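Local structure of catabolite control protein A (Lactococcus lactis, 2O20) at residues D[184-189]-D[220-225]; D[246-251]-D[273-278]; D[153-158]-D[316-321]; D[144-149]-D[303-308]. The protein probably acts as a global transcriptional regulator of carbon catabolite repression and activation, a LacI-family repressor and activator that binds DNA regulatory regions. The protein carries 1 engineered substitution. All coordinates share one frame; numbering follows the deposited sequence. Where two conformers were deposited one is given.

Contact 1: residues D[184-189]-D[220-225]; sequences AYIMGS and EGNYSY
Asn222 and Gly221 turn their backbone N-H groups onto the two carbonyls that follow strand 183-186, and these bonds tie the segments together. Asn222 N donates to Met187 O at 3.0 Å, moderately tilted from the carbonyl plane, whereas Gly221 N reaches Gly188 O (2.8 Å) from above that plane. The side chain of Asn222 extends the contact: chi1 of -67° puts CG anti to its own carbonyl carbon. The side chain crosses that of Ile186 at a slant, Ile186 CG2 lying 3.7 Å from Asn222 ND2. Met187 and Glu220 instead run alongside each other in the same sense, with 4.2 Å between Met187 CG and Glu220 CG; a chi1 of 59° wedges that Met187 CG between backbone N and carbonyl carbon. Beyond its CG, Glu220 runs on extended, and its OE1 accepts from Leu190 N. Tyr223 approaches Gly188 obliquely, CZ lying 3.7 Å from Gly188 CA; the lack of a CB there probably makes room for the phenol oxygen. A water that accepts from Ser189 N at 3.0 Å also sits beside Tyr223 OH; the Tyr223 ring also meets that of His247. The contact lies at the C-terminal ends of neighbouring parallel strands 183-186 and 218-219, and a sulfate lies close to Gly188. Such strand-end loops are typical of the Rossmann-like lobes of the periplasmic-binding-protein fold, where they line the cleft between lobes.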
loop_
_atom_site.group_PDB
_atom_site.type_symbol
_atom_site.label_atom_id
_atom_site.label_comp_id
_atom_site.label_asym_id
_atom_site.label_seq_id
_atom_site.Cartn_x
_atom_site.Cartn_y
_atom_site.Cartn_z
ATOM N N ALA D 184 4.799 17.122 20.527
ATOM C CA ALA D 184 5.632 17.171 19.329
ATOM C C ALA D 184 4.779 17.282 18.055
ATOM O O ALA D 184 3.667 16.781 17.998
ATOM C CB ALA D 184 6.471 15.989 19.252
ATOM N N TYR D 185 5.329 17.963 17.059
ATOM C CA TYR D 185 4.825 17.920 15.688
ATOM C C TYR D 185 5.914 17.330 14.773
ATOM O O TYR D 185 7.053 17.829 14.687
ATOM C CB TYR D 185 4.397 19.310 15.165
ATOM C CG TYR D 185 3.295 19.160 14.136
ATOM C CD1 TYR D 185 1.979 19.476 14.455
ATOM C CD2 TYR D 185 3.549 18.606 12.878
ATOM C CE1 TYR D 185 0.967 19.278 13.546
ATOM C CE2 TYR D 185 2.523 18.414 11.949
ATOM C CZ TYR D 185 1.237 18.743 12.309
ATOM O OH TYR D 185 0.193 18.572 11.433
ATOM N N ILE D 186 5.565 16.245 14.091
ATOM C CA ILE D 186 6.496 15.569 13.179
ATOM C C ILE D 186 5.996 15.820 11.722
ATOM O O ILE D 186 4.851 15.497 11.384
ATOM C CB ILE D 186 6.628 14.045 13.491
ATOM C CG1 ILE D 186 7.193 13.820 14.902
ATOM C CG2 ILE D 186 7.545 13.382 12.492
ATOM C CD1 ILE D 186 6.899 12.485 15.485
ATOM N N MET D 187 6.850 16.401 10.888
ATOM C CA MET D 187 6.470 16.795 9.530
ATOM C C MET D 187 7.570 16.509 8.522
ATOM O O MET D 187 8.661 16.054 8.897
ATOM C CB MET D 187 6.149 18.303 9.488
ATOM C CG MET D 187 7.318 19.217 9.937
ATOM S SD MET D 187 6.933 20.964 9.616
ATOM C CE MET D 187 5.382 21.110 10.451
ATOM N N GLY D 188 7.271 16.827 7.252
ATOM C CA GLY D 188 8.258 16.922 6.176
ATOM C C GLY D 188 9.076 18.208 6.224
ATOM O O GLY D 188 9.509 18.632 7.287
ATOM N N SER D 189 9.316 18.827 5.079
ATOM C CA SER D 189 10.084 20.088 5.022
ATOM C C SER D 189 9.223 21.273 5.400
ATOM O O SER D 189 8.179 21.529 4.780
ATOM C CB SER D 189 10.685 20.299 3.634
ATOM O OG SER D 189 11.222 21.614 3.519
ATOM N N GLU D 220 11.421 17.980 11.613
ATOM C CA GLU D 220 11.290 18.095 10.162
ATOM C C GLU D 220 11.981 16.992 9.337
ATOM O O GLU D 220 12.929 16.339 9.779
ATOM C CB GLU D 220 11.908 19.416 9.686
ATOM C CG GLU D 220 11.203 20.681 10.117
ATOM C CD GLU D 220 11.921 21.876 9.522
ATOM O OE1 GLU D 220 11.992 21.955 8.260
ATOM O OE2 GLU D 220 12.441 22.699 10.304
ATOM N N GLY D 221 11.513 16.825 8.111
ATOM C CA GLY D 221 12.163 15.949 7.117
ATOM C C GLY D 221 11.840 14.467 7.193
ATOM O O GLY D 221 12.640 13.613 6.768
ATOM N N ASN D 222 10.658 14.162 7.718
ATOM C CA ASN D 222 10.257 12.799 8.044
ATOM C C ASN D 222 9.175 12.298 7.131
ATOM O O ASN D 222 8.099 12.879 7.090
ATOM C CB ASN D 222 9.777 12.749 9.486
ATOM C CG ASN D 222 10.895 12.996 10.435
ATOM O OD1 ASN D 222 11.833 12.192 10.504
ATOM N ND2 ASN D 222 10.854 14.133 11.138
ATOM N N TYR D 223 9.490 11.229 6.398
ATOM C CA TYR D 223 8.614 10.705 5.343
ATOM C C TYR D 223 8.305 9.206 5.419
ATOM O O TYR D 223 7.251 8.789 4.930
ATOM C CB TYR D 223 9.210 11.042 3.968
ATOM C CG TYR D 223 9.250 12.533 3.637
ATOM C CD1 TYR D 223 8.109 13.191 3.185
ATOM C CD2 TYR D 223 10.422 13.279 3.784
ATOM C CE1 TYR D 223 8.125 14.547 2.883
ATOM C CE2 TYR D 223 10.434 14.641 3.509
ATOM C CZ TYR D 223 9.287 15.266 3.040
ATOM O OH TYR D 223 9.281 16.627 2.729
ATOM N N SER D 224 9.175 8.428 6.065
ATOM C CA SER D 224 9.124 6.978 6.050
ATOM C C SER D 224 8.810 6.327 7.410
ATOM O O SER D 224 8.984 6.931 8.491
ATOM C CB SER D 224 10.456 6.440 5.509
ATOM O OG SER D 224 11.502 6.486 6.467
ATOM N N TYR D 225 8.322 5.089 7.331
ATOM C CA TYR D 225 8.129 4.226 8.506
ATOM C C TYR D 225 9.417 4.097 9.354
ATOM O O TYR D 225 9.381 4.291 10.574
ATOM C CB TYR D 225 7.684 2.817 8.033
ATOM C CG TYR D 225 7.505 1.789 9.111
ATOM C CD1 TYR D 225 6.392 1.807 9.957
ATOM C CD2 TYR D 225 8.427 0.749 9.266
ATOM C CE1 TYR D 225 6.236 0.827 10.953
ATOM C CE2 TYR D 225 8.265 -0.218 10.248
ATOM C CZ TYR D 225 7.169 -0.159 11.090
ATOM O OH TYR D 225 7.050 -1.141 12.053
HETATM O O HOH W 1 5.527 13.084 9.111
HETATM O O HOH W 2 7.614 18.523 2.688
#

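Contact 2: residues D[246-251]-D[273-278]; sequences SHDTVA and SGANSP. With SO4 (sulfate ion), chain L.
Asp248, in the first turn of helix 248-260, plants its carboxylate in the loop that follows strand 270-272, joining two strand-end connections of a Rossmann-like parallel alpha/beta lobe. The tight part is this buried carboxylate, with five donors on two oxygens. Asp248 OD1 takes Ser273 OG on its anti lone pair at 2.6 Å, while Ala275 N (3.0 Å) and Asn276 N (3.2 Å) come to OD1 on the syn side, out of the carboxylate plane. Asp248 OD2 is gripped by a single residue: Ser277 OG at 2.6 Å and Ser277 N at 2.7 Å arrive from the same face. The negative charge of Asp248 is probably also favoured by the N-terminal end of helix 248-260. An alanine in place of Asp248 would probably leave two hydroxyls and three backbone N-H groups without this acceptor and set the 273-278 loop free to shift. The looser side lies around partly exposed His247, which points away from the loop; its NE2 bonds weakly to O3 of a sulfate probably from the crystallisation liquor, and its ND1 donates to Asn222 O. Between the two parts, Gly274 CA comes within 3.3 Å of Ser246 O, its C-H directed almost straight at the oxygen (166°).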
loop_
_atom_site.group_PDB
_atom_site.type_symbol
_atom_site.label_atom_id
_atom_site.label_comp_id
_atom_site.label_asym_id
_atom_site.label_seq_id
_atom_site.Cartn_x
_atom_site.Cartn_y
_atom_site.Cartn_z
ATOM N N SER D 246 2.309 14.216 10.440
ATOM C CA SER D 246 1.638 14.540 9.201
ATOM C C SER D 246 1.464 13.338 8.249
ATOM O O SER D 246 0.487 13.305 7.513
ATOM C CB SER D 246 2.333 15.693 8.479
ATOM O OG SER D 246 3.606 15.295 8.090
ATOM N N HIS D 247 2.400 12.398 8.246
ATOM C CA HIS D 247 2.340 11.249 7.317
ATOM C C HIS D 247 2.042 9.960 8.056
ATOM O O HIS D 247 2.637 9.672 9.065
ATOM C CB HIS D 247 3.630 11.113 6.528
ATOM C CG HIS D 247 3.921 12.296 5.677
ATOM N ND1 HIS D 247 5.118 12.976 5.735
ATOM C CD2 HIS D 247 3.134 12.982 4.810
ATOM C CE1 HIS D 247 5.075 14.003 4.908
ATOM N NE2 HIS D 247 3.881 14.035 4.343
ATOM N N ASP D 248 1.097 9.184 7.534
ATOM C CA ASP D 248 0.679 7.947 8.182
ATOM C C ASP D 248 1.818 6.941 8.370
ATOM O O ASP D 248 1.880 6.289 9.399
ATOM C CB ASP D 248 -0.436 7.261 7.354
ATOM C CG ASP D 248 -1.740 8.052 7.323
ATOM O OD1 ASP D 248 -2.114 8.777 8.295
ATOM O OD2 ASP D 248 -2.400 7.956 6.261
ATOM N N THR D 249 2.691 6.781 7.377
ATOM C CA THR D 249 3.788 5.821 7.473
ATOM C C THR D 249 4.719 6.164 8.642
ATOM O O THR D 249 5.152 5.289 9.366
ATOM C CB THR D 249 4.645 5.782 6.208
ATOM O OG1 THR D 249 4.899 7.136 5.794
ATOM C CG2 THR D 249 3.956 5.002 5.098
ATOM N N VAL D 250 4.987 7.448 8.813
ATOM C CA VAL D 250 5.772 7.944 9.947
ATOM C C VAL D 250 5.094 7.673 11.318
ATOM O O VAL D 250 5.735 7.249 12.272
ATOM C CB VAL D 250 6.108 9.430 9.754
ATOM C CG1 VAL D 250 6.958 9.940 10.918
ATOM C CG2 VAL D 250 6.804 9.667 8.390
ATOM N N ALA D 251 3.797 7.939 11.401
ATOM C CA ALA D 251 2.996 7.711 12.611
ATOM C C ALA D 251 2.977 6.273 13.019
ATOM O O ALA D 251 3.040 5.988 14.205
ATOM C CB ALA D 251 1.567 8.178 12.426
ATOM N N SER D 273 -2.254 10.669 13.731
ATOM C CA SER D 273 -1.733 10.663 12.370
ATOM C C SER D 273 -2.459 11.650 11.422
ATOM O O SER D 273 -3.434 12.300 11.780
ATOM C CB SER D 273 -1.801 9.223 11.814
ATOM O OG SER D 273 -1.020 9.092 10.629
ATOM N N GLY D 274 -1.939 11.747 10.207
ATOM C CA GLY D 274 -2.285 12.804 9.297
ATOM C C GLY D 274 -3.318 12.581 8.197
ATOM O O GLY D 274 -3.859 13.578 7.701
ATOM N N ALA D 275 -3.597 11.340 7.787
ATOM C CA ALA D 275 -4.529 11.098 6.643
ATOM C C ALA D 275 -5.490 9.898 6.671
ATOM O O ALA D 275 -6.487 9.870 5.911
ATOM C CB ALA D 275 -3.726 11.072 5.302
ATOM N N ASN D 276 -5.228 8.918 7.528
ATOM C CA ASN D 276 -6.009 7.687 7.581
ATOM C C ASN D 276 -5.995 6.920 6.252
ATOM O O ASN D 276 -7.039 6.440 5.793
ATOM C CB ASN D 276 -7.462 7.995 7.959
ATOM C CG ASN D 276 -8.178 6.807 8.501
ATOM O OD1 ASN D 276 -7.591 6.012 9.230
ATOM N ND2 ASN D 276 -9.444 6.657 8.137
ATOM N N SER D 277 -4.841 6.886 5.590
ATOM C CA SER D 277 -4.635 6.063 4.405
ATOM C C SER D 277 -4.880 4.574 4.708
ATOM O O SER D 277 -4.938 4.178 5.889
ATOM C CB SER D 277 -3.214 6.298 3.844
ATOM O OG SER D 277 -2.201 5.827 4.715
ATOM N N PRO D 278 -5.022 3.746 3.656
ATOM C CA PRO D 278 -5.324 2.334 3.881
ATOM C C PRO D 278 -4.466 1.545 4.872
ATOM O O PRO D 278 -5.029 0.734 5.605
ATOM C CB PRO D 278 -5.322 1.734 2.466
ATOM C CG PRO D 278 -5.684 2.900 1.582
ATOM C CD PRO D 278 -5.074 4.097 2.219
HETATM S S SO4 L . 4.711 17.019 2.772
HETATM O O1 SO4 L . 5.133 18.193 1.997
HETATM O O2 SO4 L . 5.579 16.891 3.945
HETATM O O3 SO4 L . 3.318 17.189 3.188
HETATM O O4 SO4 L . 4.845 15.827 1.932
#

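Contact 3: residues D[153-158]-D[316-321]; sequences GDKEIP and QNQLVL
Gln318 meets Lys155 and Ile157 where strand 318-320 faces the loop leading into strand 159-161, its amide divided between donor and acceptor roles. As donor, Gln318 NE2 reaches Ile157 O at 2.9 Å in a nearly straight bond (170°), lying above the carbonyl plane of Ile157 while the oxygen sits in the amide plane. A second bond from NE2 to Asn317 OD1 is less certain, Asn317 having two conformers. As acceptor, Gln318 OE1 takes Lys155 NZ in plane on a lone pair at 3.0 Å, and also Ser159 OG. One water links the two sides, donating to Gln318 OE1 (2.6 Å) and Ile157 O. The bend at chi2 (-64°) folds Gln318 CD back, and the Lys155 chain, curled at chi2 and chi3, crosses the Gln318 side chain aslant. The nonpolar share is small, Pro158 CB meeting Asn317 CB at 3.9 Å. Separately, Pro158 CA makes a bent CA-H...O contact to Asn317 O. A leucine in place of Gln318 would probably leave Lys155 NZ without this acceptor and Ile157 O without its amide donor. With a cation at one end and a carbonyl at the other, the chemistry is consistent with a single defined orientation of the Gln318 amide at the surface edge of the six-stranded sheet.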
loop_
_atom_site.group_PDB
_atom_site.type_symbol
_atom_site.label_atom_id
_atom_site.label_comp_id
_atom_site.label_asym_id
_atom_site.label_seq_id
_atom_site.Cartn_x
_atom_site.Cartn_y
_atom_site.Cartn_z
ATOM N N GLY D 153 3.121 28.006 -3.798
ATOM C CA GLY D 153 3.306 29.259 -3.040
ATOM C C GLY D 153 2.685 30.495 -3.679
ATOM O O GLY D 153 2.087 31.336 -2.995
ATOM N N ASP D 154 2.808 30.610 -4.997
ATOM C CA ASP D 154 2.210 31.729 -5.720
ATOM C C ASP D 154 0.692 31.565 -5.795
ATOM O O ASP D 154 -0.035 32.542 -5.943
ATOM C CB ASP D 154 2.805 31.834 -7.122
ATOM C CG ASP D 154 4.331 31.878 -7.112
ATOM O OD1 ASP D 154 4.906 32.630 -6.288
ATOM O OD2 ASP D 154 4.950 31.144 -7.919
ATOM N N LYS D 155 0.228 30.323 -5.678
ATOM C CA LYS D 155 -1.202 29.977 -5.735
ATOM C C LYS D 155 -1.812 30.279 -7.095
ATOM O O LYS D 155 -2.978 30.641 -7.186
ATOM C CB LYS D 155 -2.012 30.667 -4.614
ATOM C CG LYS D 155 -1.594 30.286 -3.191
ATOM C CD LYS D 155 -2.106 28.902 -2.787
ATOM C CE LYS D 155 -3.608 28.930 -2.448
ATOM N NZ LYS D 155 -4.162 27.579 -2.175
ATOM N N GLU D 156 -1.028 30.110 -8.155
ATOM C CA GLU D 156 -1.559 30.191 -9.520
ATOM C C GLU D 156 -1.877 28.787 -10.087
ATOM O O GLU D 156 -2.855 28.604 -10.808
ATOM C CB GLU D 156 -0.608 30.999 -10.437
ATOM C CG GLU D 156 0.646 30.261 -10.981
ATOM C CD GLU D 156 1.947 30.656 -10.302
ATOM O OE1 GLU D 156 2.171 31.876 -10.128
ATOM O OE2 GLU D 156 2.756 29.748 -9.960
ATOM N N ILE D 157 -1.067 27.793 -9.732
ATOM C CA ILE D 157 -1.239 26.446 -10.272
ATOM C C ILE D 157 -2.438 25.799 -9.569
ATOM O O ILE D 157 -2.513 25.823 -8.347
ATOM C CB ILE D 157 0.017 25.591 -10.080
ATOM C CG1 ILE D 157 1.219 26.270 -10.743
ATOM C CG2 ILE D 157 -0.178 24.190 -10.664
ATOM C CD1 ILE D 157 2.551 25.669 -10.355
ATOM N N PRO D 158 -3.390 25.238 -10.345
ATOM C CA PRO D 158 -4.514 24.522 -9.714
ATOM C C PRO D 158 -4.094 23.447 -8.697
ATOM O O PRO D 158 -3.093 22.757 -8.895
ATOM C CB PRO D 158 -5.262 23.931 -10.913
ATOM C CG PRO D 158 -4.948 24.876 -12.033
ATOM C CD PRO D 158 -3.520 25.256 -11.814
ATOM N N GLN D 316 -12.740 28.551 -9.823
ATOM C CA GLN D 316 -12.052 28.272 -8.584
ATOM C C GLN D 316 -11.053 27.161 -8.804
ATOM O O GLN D 316 -11.448 26.022 -9.031
ATOM C CB GLN D 316 -13.066 27.869 -7.515
ATOM C CG GLN D 316 -14.072 28.957 -7.183
ATOM C CD GLN D 316 -13.416 30.262 -6.739
ATOM O OE1 GLN D 316 -13.684 31.326 -7.311
ATOM N NE2 GLN D 316 -12.548 30.189 -5.720
ATOM N N ASN D 317 -9.759 27.485 -8.749
ATOM C CA ASN D 317 -8.716 26.456 -8.976
ATOM C C ASN D 317 -7.903 26.043 -7.733
ATOM O O ASN D 317 -7.087 25.138 -7.817
ATOM C CB ASN D 317 -7.840 26.766 -10.208
ATOM C CG ASN D 317 -7.051 28.051 -10.087
ATOM O OD1 ASN D 317 -6.713 28.489 -8.999
ATOM N ND2 ASN D 317 -6.731 28.647 -11.226
ATOM N N GLN D 318 -8.152 26.668 -6.581
ATOM C CA GLN D 318 -7.553 26.227 -5.316
ATOM C C GLN D 318 -8.663 25.585 -4.465
ATOM O O GLN D 318 -9.355 26.265 -3.697
ATOM C CB GLN D 318 -6.926 27.405 -4.580
ATOM C CG GLN D 318 -6.003 28.258 -5.419
ATOM C CD GLN D 318 -4.791 27.512 -5.879
ATOM O OE1 GLN D 318 -4.040 26.986 -5.063
ATOM N NE2 GLN D 318 -4.589 27.448 -7.193
ATOM N N LEU D 319 -8.843 24.275 -4.636
ATOM C CA LEU D 319 -9.971 23.564 -4.040
ATOM C C LEU D 319 -9.603 22.910 -2.717
ATOM O O LEU D 319 -8.537 22.347 -2.601
ATOM C CB LEU D 319 -10.482 22.518 -5.010
ATOM C CG LEU D 319 -10.950 23.035 -6.381
ATOM C CD1 LEU D 319 -11.478 21.876 -7.187
ATOM C CD2 LEU D 319 -11.989 24.127 -6.254
ATOM N N VAL D 320 -10.491 23.000 -1.730
ATOM C CA VAL D 320 -10.222 22.506 -0.375
ATOM C C VAL D 320 -11.378 21.608 0.049
ATOM O O VAL D 320 -12.538 22.031 0.028
ATOM C CB VAL D 320 -10.055 23.677 0.607
ATOM C CG1 VAL D 320 -9.802 23.188 2.040
ATOM C CG2 VAL D 320 -8.960 24.601 0.133
ATOM N N LEU D 321 -11.071 20.351 0.370
ATOM C CA LEU D 321 -12.097 19.378 0.730
ATOM C C LEU D 321 -12.154 19.214 2.242
ATOM O O LEU D 321 -11.141 19.361 2.921
ATOM C CB LEU D 321 -11.832 18.023 0.047
ATOM C CG LEU D 321 -11.700 17.985 -1.489
ATOM C CD1 LEU D 321 -11.638 16.534 -1.965
ATOM C CD2 LEU D 321 -12.813 18.770 -2.202
HETATM O O HOH W 3 -1.768 25.797 -5.514
#

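Contact 4: residues D[144-149]-D[303-308]; sequences PVVLVG and RLLTKL
Pro144 and Val146 meet Leu305 and Leu308 where strand 145-148 and helix 303-308 run almost antiparallel, their segment axes 168° apart and 8.4 Å from each other at closest approach. This is the helix-on-sheet layer of a Rossmann-like alpha/beta lobe: the strand lies within the six-stranded parallel sheet, and helix 294-309 covers one face of it. Strand alternation selects the contact residues, since Val146 points toward the helix and Val145 away from it, while Val148 takes up the same face farther along, on Leu297 and Ala301. On the helix, Leu304, Leu305 and Leu308 present one side. Val146 has CG1 anti to its backbone N (chi1 -176°), and its two methyls take different partners. CG1 looks to Leu304 CD2 at 4.3 Å, whereas CG2 packs on Leu305 CB at 3.8 Å and also comes within 4.2 Å of Leu308 CD1. The Val146 and Leu305 side chains overlap alongside each other but run in opposing senses, and Leu305 also packs on Val124 of the neighbouring strand. At the strand's start, Pro144 CB touches two leucines, 3.8 Å from Leu305 CD1 and 3.9 Å from Leu308 CB. The contact is therefore one of hydrocarbon surfaces, and its nearest approach to a polar atom is that of Leu305 CD1, which rests 3.7 Å from Pro144 O.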
loop_
_atom_site.group_PDB
_atom_site.type_symbol
_atom_site.label_atom_id
_atom_site.label_comp_id
_atom_site.label_asym_id
_atom_site.label_seq_id
_atom_site.Cartn_x
_atom_site.Cartn_y
_atom_site.Cartn_z
ATOM N N PRO D 144 -1.693 21.709 -19.271
ATOM C CA PRO D 144 -2.563 21.742 -18.088
ATOM C C PRO D 144 -2.078 20.789 -16.971
ATOM O O PRO D 144 -1.682 19.659 -17.241
ATOM C CB PRO D 144 -3.924 21.304 -18.652
ATOM C CG PRO D 144 -3.860 21.641 -20.071
ATOM C CD PRO D 144 -2.460 21.424 -20.494
ATOM N N VAL D 145 -2.048 21.299 -15.744
ATOM C CA VAL D 145 -1.550 20.552 -14.578
ATOM C C VAL D 145 -2.392 20.894 -13.338
ATOM O O VAL D 145 -2.853 22.043 -13.173
ATOM C CB VAL D 145 -0.028 20.849 -14.340
ATOM C CG1 VAL D 145 0.220 22.329 -14.325
ATOM C CG2 VAL D 145 0.489 20.227 -13.060
ATOM N N VAL D 146 -2.649 19.884 -12.520
ATOM C CA VAL D 146 -3.298 20.051 -11.221
ATOM C C VAL D 146 -2.414 19.350 -10.158
ATOM O O VAL D 146 -1.953 18.236 -10.376
ATOM C CB VAL D 146 -4.697 19.437 -11.200
ATOM C CG1 VAL D 146 -5.404 19.723 -9.843
ATOM C CG2 VAL D 146 -5.525 19.985 -12.377
ATOM N N LEU D 147 -2.189 20.025 -9.034
ATOM C CA LEU D 147 -1.460 19.463 -7.881
ATOM C C LEU D 147 -2.449 18.845 -6.892
ATOM O O LEU D 147 -3.533 19.401 -6.678
ATOM C CB LEU D 147 -0.644 20.566 -7.188
ATOM C CG LEU D 147 0.153 21.561 -8.059
ATOM C CD1 LEU D 147 0.763 22.635 -7.200
ATOM C CD2 LEU D 147 1.244 20.891 -8.925
ATOM N N VAL D 148 -2.091 17.704 -6.298
ATOM C CA VAL D 148 -2.893 17.060 -5.250
ATOM C C VAL D 148 -2.016 16.767 -4.021
ATOM O O VAL D 148 -0.955 16.135 -4.146
ATOM C CB VAL D 148 -3.554 15.735 -5.728
ATOM C CG1 VAL D 148 -4.597 15.258 -4.698
ATOM C CG2 VAL D 148 -4.184 15.891 -7.143
ATOM N N GLY D 149 -2.431 17.263 -2.853
ATOM C CA GLY D 149 -1.693 17.058 -1.612
ATOM C C GLY D 149 -0.550 18.033 -1.417
ATOM O O GLY D 149 0.210 17.924 -0.441
ATOM N N ARG D 303 -11.485 15.809 -12.368
ATOM C CA ARG D 303 -12.627 16.591 -12.883
ATOM C C ARG D 303 -12.189 17.986 -13.322
ATOM O O ARG D 303 -12.609 18.479 -14.385
ATOM C CB ARG D 303 -13.745 16.690 -11.837
ATOM C CG ARG D 303 -14.609 15.460 -11.764
ATOM C CD ARG D 303 -15.718 15.599 -10.741
ATOM N NE ARG D 303 -16.275 14.285 -10.429
ATOM C CZ ARG D 303 -16.392 13.761 -9.214
ATOM N NH1 ARG D 303 -16.021 14.445 -8.122
ATOM N NH2 ARG D 303 -16.914 12.540 -9.090
ATOM N N LEU D 304 -11.339 18.615 -12.499
ATOM C CA LEU D 304 -10.824 19.937 -12.782
ATOM C C LEU D 304 -9.926 19.860 -14.027
ATOM O O LEU D 304 -10.094 20.626 -14.977
ATOM C CB LEU D 304 -10.063 20.487 -11.556
ATOM C CG LEU D 304 -9.395 21.867 -11.655
ATOM C CD1 LEU D 304 -10.376 22.878 -12.068
ATOM C CD2 LEU D 304 -8.781 22.284 -10.335
ATOM N N LEU D 305 -8.994 18.914 -14.033
ATOM C CA LEU D 305 -8.091 18.752 -15.177
ATOM C C LEU D 305 -8.858 18.517 -16.509
ATOM O O LEU D 305 -8.437 18.989 -17.547
ATOM C CB LEU D 305 -7.074 17.632 -14.941
ATOM C CG LEU D 305 -5.948 17.444 -15.987
ATOM C CD1 LEU D 305 -5.057 18.702 -16.171
ATOM C CD2 LEU D 305 -5.081 16.261 -15.643
ATOM N N THR D 306 -9.951 17.760 -16.451
ATOM C CA THR D 306 -10.774 17.464 -17.601
ATOM C C THR D 306 -11.252 18.768 -18.238
ATOM O O THR D 306 -11.232 18.913 -19.476
ATOM C CB THR D 306 -11.972 16.543 -17.214
ATOM O OG1 THR D 306 -11.465 15.279 -16.797
ATOM C CG2 THR D 306 -12.901 16.278 -18.415
ATOM N N LYS D 307 -11.631 19.731 -17.400
ATOM C CA LYS D 307 -12.091 21.028 -17.911
ATOM C C LYS D 307 -10.949 21.823 -18.545
ATOM O O LYS D 307 -11.134 22.404 -19.607
ATOM C CB LYS D 307 -12.745 21.854 -16.795
ATOM C CG LYS D 307 -13.952 21.217 -16.146
ATOM C CD LYS D 307 -14.311 21.957 -14.863
ATOM C CE LYS D 307 -15.466 21.309 -14.124
ATOM N NZ LYS D 307 -15.821 22.103 -12.919
ATOM N N LEU D 308 -9.780 21.821 -17.900
ATOM C CA LEU D 308 -8.615 22.528 -18.410
ATOM C C LEU D 308 -8.222 22.000 -19.777
ATOM O O LEU D 308 -7.932 22.782 -20.699
ATOM C CB LEU D 308 -7.434 22.450 -17.420
ATOM C CG LEU D 308 -7.724 23.079 -16.034
ATOM C CD1 LEU D 308 -6.493 23.017 -15.135
ATOM C CD2 LEU D 308 -8.222 24.529 -16.154
#

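The four contacts fall into two pairs, one in each lobe. Contacts 1 and 2, with centres 11 Å apart, share the four-stranded sheet 218-219, 183-186, 242-245, 270-272, and touch through Ile186 O and Ser246 N. Contacts 3 and 4, with centres 10 Å apart, share the six-stranded sheet and helix 294-309, and meet where Pro158 O pairs with Leu147 N. Between the pairs the centres are 23 to 27 Å apart. Along the chain, contacts 1 and 2 come in series, nested inside the loops closed by contacts 3 and 4, whose segments alternate. The chain thus leaves one lobe, builds the other and returns, as in LacI-family regulators.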